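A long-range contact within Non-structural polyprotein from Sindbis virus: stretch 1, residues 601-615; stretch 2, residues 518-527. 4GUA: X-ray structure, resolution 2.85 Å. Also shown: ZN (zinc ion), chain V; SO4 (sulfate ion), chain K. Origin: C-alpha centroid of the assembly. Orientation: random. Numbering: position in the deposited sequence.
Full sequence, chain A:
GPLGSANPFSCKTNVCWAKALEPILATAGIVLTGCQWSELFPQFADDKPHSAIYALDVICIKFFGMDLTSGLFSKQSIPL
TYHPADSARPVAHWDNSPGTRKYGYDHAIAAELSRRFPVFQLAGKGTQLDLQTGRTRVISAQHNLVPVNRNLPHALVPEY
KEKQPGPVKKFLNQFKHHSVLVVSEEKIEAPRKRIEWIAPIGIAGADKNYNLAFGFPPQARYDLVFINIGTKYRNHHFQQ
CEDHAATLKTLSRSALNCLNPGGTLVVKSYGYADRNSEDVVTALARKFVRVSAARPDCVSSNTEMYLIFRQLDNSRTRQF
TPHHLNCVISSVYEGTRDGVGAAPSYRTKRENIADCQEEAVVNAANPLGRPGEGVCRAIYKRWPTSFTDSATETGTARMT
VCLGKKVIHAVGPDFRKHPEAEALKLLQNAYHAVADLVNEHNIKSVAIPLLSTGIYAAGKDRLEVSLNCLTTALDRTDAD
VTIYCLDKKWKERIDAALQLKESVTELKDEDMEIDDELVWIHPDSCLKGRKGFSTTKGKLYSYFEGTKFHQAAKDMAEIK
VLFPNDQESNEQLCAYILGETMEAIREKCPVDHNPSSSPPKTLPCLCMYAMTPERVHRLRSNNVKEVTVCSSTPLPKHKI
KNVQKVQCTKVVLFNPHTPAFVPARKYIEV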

# COMPACT_ATOMS: atom_id res chain seq x y z
N LYS A 601 -6.81 -0.56 9.60
CA LYS A 601 -7.61 -0.02 8.52
C LYS A 601 -8.60 1.00 9.06
O LYS A 601 -9.19 0.81 10.12
CB LYS A 601 -8.30 -1.13 7.70
CG LYS A 601 -9.26 -2.02 8.44
CD LYS A 601 -9.81 -3.06 7.48
CE LYS A 601 -8.91 -4.26 7.34
NZ LYS A 601 -9.52 -5.46 7.98
N THR A 602 -8.75 2.10 8.32
CA THR A 602 -9.63 3.20 8.70
C THR A 602 -11.07 3.01 8.25
O THR A 602 -11.96 3.74 8.69
CB THR A 602 -9.15 4.51 8.05
OG1 THR A 602 -9.20 4.37 6.63
CG2 THR A 602 -7.73 4.83 8.47
N LEU A 603 -11.32 2.05 7.37
CA LEU A 603 -12.65 1.92 6.78
C LEU A 603 -13.03 0.45 6.58
O LEU A 603 -13.22 -0.00 5.46
CB LEU A 603 -12.66 2.65 5.44
CG LEU A 603 -14.02 3.07 4.91
CD1 LEU A 603 -14.57 4.22 5.75
CD2 LEU A 603 -13.92 3.44 3.44
N PRO A 604 -13.17 -0.30 7.69
CA PRO A 604 -13.52 -1.72 7.63
C PRO A 604 -14.94 -1.95 7.12
O PRO A 604 -15.22 -2.98 6.49
CB PRO A 604 -13.38 -2.17 9.08
CG PRO A 604 -13.54 -0.93 9.89
CD PRO A 604 -12.94 0.16 9.07
N CYS A 605 -15.82 -1.01 7.40
CA CYS A 605 -17.15 -1.01 6.80
C CYS A 605 -17.76 0.38 6.91
O CYS A 605 -17.17 1.27 7.52
CB CYS A 605 -18.06 -2.05 7.46
SG CYS A 605 -18.44 -1.74 9.19
N LEU A 606 -18.93 0.55 6.30
CA LEU A 606 -19.62 1.84 6.31
C LEU A 606 -20.74 1.94 7.34
O LEU A 606 -21.35 3.00 7.48
CB LEU A 606 -20.16 2.15 4.92
CG LEU A 606 -19.06 2.21 3.87
CD1 LEU A 606 -19.64 2.56 2.51
CD2 LEU A 606 -17.98 3.21 4.28
N CYS A 607 -20.99 0.87 8.08
CA CYS A 607 -22.10 0.85 9.02
C CYS A 607 -21.69 1.51 10.33
O CYS A 607 -20.53 1.89 10.50
CB CYS A 607 -22.60 -0.58 9.26
SG CYS A 607 -21.84 -1.44 10.67
N MET A 608 -22.64 1.65 11.25
CA MET A 608 -22.41 2.41 12.48
C MET A 608 -21.49 1.70 13.46
O MET A 608 -21.02 2.30 14.43
CB MET A 608 -23.73 2.72 13.18
CG MET A 608 -24.38 1.52 13.85
SD MET A 608 -26.07 1.86 14.40
CE MET A 608 -25.78 3.18 15.57
N TYR A 609 -21.25 0.41 13.23
CA TYR A 609 -20.44 -0.39 14.14
C TYR A 609 -18.99 -0.56 13.67
O TYR A 609 -18.19 -1.20 14.35
CB TYR A 609 -21.10 -1.76 14.35
CG TYR A 609 -22.50 -1.63 14.90
CD1 TYR A 609 -22.72 -1.16 16.20
CD2 TYR A 609 -23.61 -1.96 14.14
CE1 TYR A 609 -23.99 -1.04 16.71
CE2 TYR A 609 -24.90 -1.83 14.65
CZ TYR A 609 -25.08 -1.37 15.94
OH TYR A 609 -26.35 -1.24 16.46
N ALA A 610 -18.65 0.06 12.55
CA ALA A 610 -17.33 -0.12 11.94
C ALA A 610 -16.25 0.05 12.98
O ALA A 610 -16.26 1.03 13.71
CB ALA A 610 -17.14 0.88 10.82
N MET A 611 -15.29 -0.87 13.03
CA MET A 611 -14.35 -0.81 14.14
C MET A 611 -13.12 -0.07 13.68
O MET A 611 -12.14 -0.65 13.19
CB MET A 611 -13.99 -2.25 14.54
CG MET A 611 -13.42 -2.41 15.93
SD MET A 611 -14.67 -2.35 17.23
CE MET A 611 -15.70 -3.75 16.80
N THR A 612 -13.17 1.23 13.92
CA THR A 612 -12.07 2.15 13.68
C THR A 612 -11.34 2.40 14.99
O THR A 612 -11.89 2.15 16.06
CB THR A 612 -12.59 3.48 13.10
OG1 THR A 612 -13.45 4.12 14.04
CG2 THR A 612 -13.37 3.22 11.82
N PRO A 613 -10.09 2.87 14.91
CA PRO A 613 -9.48 3.31 16.16
C PRO A 613 -10.38 4.31 16.89
O PRO A 613 -10.40 4.39 18.11
CB PRO A 613 -8.18 3.96 15.69
CG PRO A 613 -7.85 3.25 14.42
CD PRO A 613 -9.18 2.97 13.77
N GLU A 614 -11.15 5.05 16.11
CA GLU A 614 -12.06 6.03 16.69
C GLU A 614 -13.13 5.32 17.52
O GLU A 614 -13.33 5.66 18.69
CB GLU A 614 -12.71 6.88 15.59
CG GLU A 614 -13.62 7.95 16.11
CD GLU A 614 -14.07 8.91 15.02
OE1 GLU A 614 -13.60 8.76 13.88
OE2 GLU A 614 -14.89 9.81 15.31
N ARG A 615 -13.80 4.35 16.94
CA ARG A 615 -14.87 3.67 17.66
C ARG A 615 -14.33 2.93 18.87
O ARG A 615 -14.95 2.92 19.92
CB ARG A 615 -15.62 2.68 16.76
CG ARG A 615 -16.74 1.98 17.52
CD ARG A 615 -17.84 1.49 16.61
NE ARG A 615 -18.86 0.74 17.35
CZ ARG A 615 -18.88 -0.58 17.52
NH1 ARG A 615 -17.93 -1.35 17.00
NH2 ARG A 615 -19.86 -1.13 18.21
ZN ZN V . -20.29 -3.15 9.66
S SO4 K . -21.70 2.52 19.29
O1 SO4 K . -20.97 1.26 19.19
O2 SO4 K . -20.80 3.62 18.94
O3 SO4 K . -22.83 2.51 18.35
O4 SO4 K . -22.19 2.66 20.66
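Stretch 2, residues 518-527: LVWIHPDSCL

The imidazole of H522 reaches into a loop that binds zinc and gives its NE2 proton to two successive backbone carbonyls at once: NE2 of H522 lies 2.9 Å from O of C607 and 3.0 Å from O of L606. Both hydrogen bonds are weak, with N-H...O angles of 121° and 138°, as expected when one proton is shared between two acceptors. A third carbonyl, O of C605, approaches the ring edge near its plane, 3.3 Å from CD2 of H522, while CB of A610 sits 3.9 Å from the same CD2. The loop around the ring is held by the metal, which is bound by SG of C605 at 2.4 Å and SG of C607 at 2.5 Å, with two further ligands from elsewhere in the structure. CA-to-CB of C605 and C607 points away from stretch 2, and their sulfurs bind the zinc; O of C607 faces the histidine and accepts one of its two weak bonds. A type I turn from C607 to A610 follows, and N of Y609 donates to SG of C607 at 3.2 Å.

Stretch 2 runs from a short strand, V519-W520, through extended residues I521 and H522 into a type I turn, H522 to S525, closed by N of S525 bonding to O of H522 at 2.9 Å. The two chains start out in the same sense: CA of T602 is 5.8 Å from CA of I521, and CA of L603 is 5.9 Å from CA of H522. No backbone-to-backbone hydrogen bond links them; side chains make the connections. OG1 of T602 donates to O of W520 at 2.6 Å, and its methyl CG2 rests 3.7 Å from CG1 of V519. L603 points sideways at CB, but its end comes nearer: CD2 lies over one face of the indole, 3.9 Å from the centroid of the W520 five-membered ring and 16° off its normal, a CH-pi contact. The other methyl, CD1, packs on backbone, 3.8 Å from C of I521 and 3.6 Å from CA of H522. L606 adds a looser apolar touch, CD2 to CD of P523 at 4.4 Å.

The far end of the contact belongs to E614, extended with chi1 and chi2 both t. It lies in the first turn of a helix that starts at P613, where T612 is the N-cap and its OG1 accepts from N of R615 at 2.9 Å. The E614 carboxylate grips the end of the turn and the residue after it: OE1 accepts from OG of S525 at 2.7 Å, and OE2 from N of C526 at 2.9 Å, nearly straight at 171°. OG of S525 also accepts from N of L527 at 3.1 Å, so the hydroxyl both donates and accepts. In all, the two stretches bury 548 Å² of surface, with H522, E614 and L603 covered most. R615 takes no part; its NE and NH2 each donate to O1 of a sulfate at 2.8 Å.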

# COMPACT_ATOMS: atom_id res chain seq x y z
N LEU A 518 -3.46 12.43 2.79
CA LEU A 518 -4.90 12.25 3.00
C LEU A 518 -5.29 10.85 3.47
O LEU A 518 -4.86 9.84 2.90
CB LEU A 518 -5.67 12.57 1.71
CG LEU A 518 -7.18 12.70 1.86
CD1 LEU A 518 -7.55 13.84 2.81
CD2 LEU A 518 -7.83 12.92 0.51
N VAL A 519 -6.10 10.82 4.51
CA VAL A 519 -6.63 9.58 5.06
C VAL A 519 -8.13 9.48 4.83
O VAL A 519 -8.87 10.43 5.06
CB VAL A 519 -6.38 9.49 6.56
CG1 VAL A 519 -7.10 8.27 7.13
CG2 VAL A 519 -4.89 9.42 6.84
N TRP A 520 -8.58 8.33 4.36
CA TRP A 520 -9.99 8.11 4.12
C TRP A 520 -10.66 7.66 5.41
O TRP A 520 -10.28 6.64 5.98
CB TRP A 520 -10.16 7.07 3.02
CG TRP A 520 -11.55 6.94 2.48
CD1 TRP A 520 -12.72 7.25 3.11
CD2 TRP A 520 -11.92 6.44 1.18
NE1 TRP A 520 -13.79 6.98 2.29
CE2 TRP A 520 -13.32 6.48 1.10
CE3 TRP A 520 -11.20 5.97 0.09
CZ2 TRP A 520 -14.02 6.07 -0.03
CZ3 TRP A 520 -11.89 5.56 -1.04
CH2 TRP A 520 -13.28 5.61 -1.09
N ILE A 521 -11.67 8.40 5.86
CA ILE A 521 -12.31 8.12 7.15
C ILE A 521 -13.78 7.75 7.00
O ILE A 521 -14.43 8.06 6.00
CB ILE A 521 -12.22 9.33 8.11
CG1 ILE A 521 -12.68 10.61 7.41
CG2 ILE A 521 -10.80 9.48 8.64
CD1 ILE A 521 -12.90 11.80 8.35
N HIS A 522 -14.30 7.07 8.02
CA HIS A 522 -15.71 6.74 8.10
C HIS A 522 -16.57 8.02 8.09
O HIS A 522 -16.18 9.02 8.70
CB HIS A 522 -15.96 5.92 9.37
CG HIS A 522 -17.33 5.31 9.44
ND1 HIS A 522 -18.36 5.88 10.15
CD2 HIS A 522 -17.83 4.19 8.88
CE1 HIS A 522 -19.44 5.13 10.03
NE2 HIS A 522 -19.15 4.10 9.26
N PRO A 523 -17.72 7.99 7.41
CA PRO A 523 -18.57 9.19 7.28
C PRO A 523 -19.04 9.80 8.62
O PRO A 523 -19.22 11.02 8.72
CB PRO A 523 -19.77 8.68 6.48
CG PRO A 523 -19.26 7.48 5.75
CD PRO A 523 -18.27 6.85 6.66
N ASP A 524 -19.24 8.96 9.62
CA ASP A 524 -19.68 9.40 10.94
C ASP A 524 -18.50 9.82 11.84
O ASP A 524 -18.68 10.12 13.02
CB ASP A 524 -20.50 8.31 11.63
CG ASP A 524 -21.70 7.87 10.80
OD1 ASP A 524 -22.15 8.66 9.94
OD2 ASP A 524 -22.19 6.74 11.02
N SER A 525 -17.30 9.81 11.29
CA SER A 525 -16.12 10.24 12.03
C SER A 525 -16.23 11.70 12.44
O SER A 525 -16.75 12.53 11.70
CB SER A 525 -14.86 10.04 11.19
OG SER A 525 -13.70 10.50 11.88
N CYS A 526 -15.70 12.01 13.62
CA CYS A 526 -15.65 13.38 14.12
C CYS A 526 -14.46 14.13 13.52
O CYS A 526 -14.25 15.31 13.81
CB CYS A 526 -15.54 13.38 15.64
SG CYS A 526 -13.90 12.91 16.26
N LEU A 527 -13.68 13.45 12.69
CA LEU A 527 -12.54 14.08 12.04
C LEU A 527 -12.99 14.72 10.74
O LEU A 527 -12.22 15.42 10.08
CB LEU A 527 -11.44 13.05 11.77
CG LEU A 527 -10.68 12.54 13.00
CD1 LEU A 527 -9.86 11.31 12.66
CD2 LEU A 527 -9.78 13.63 13.55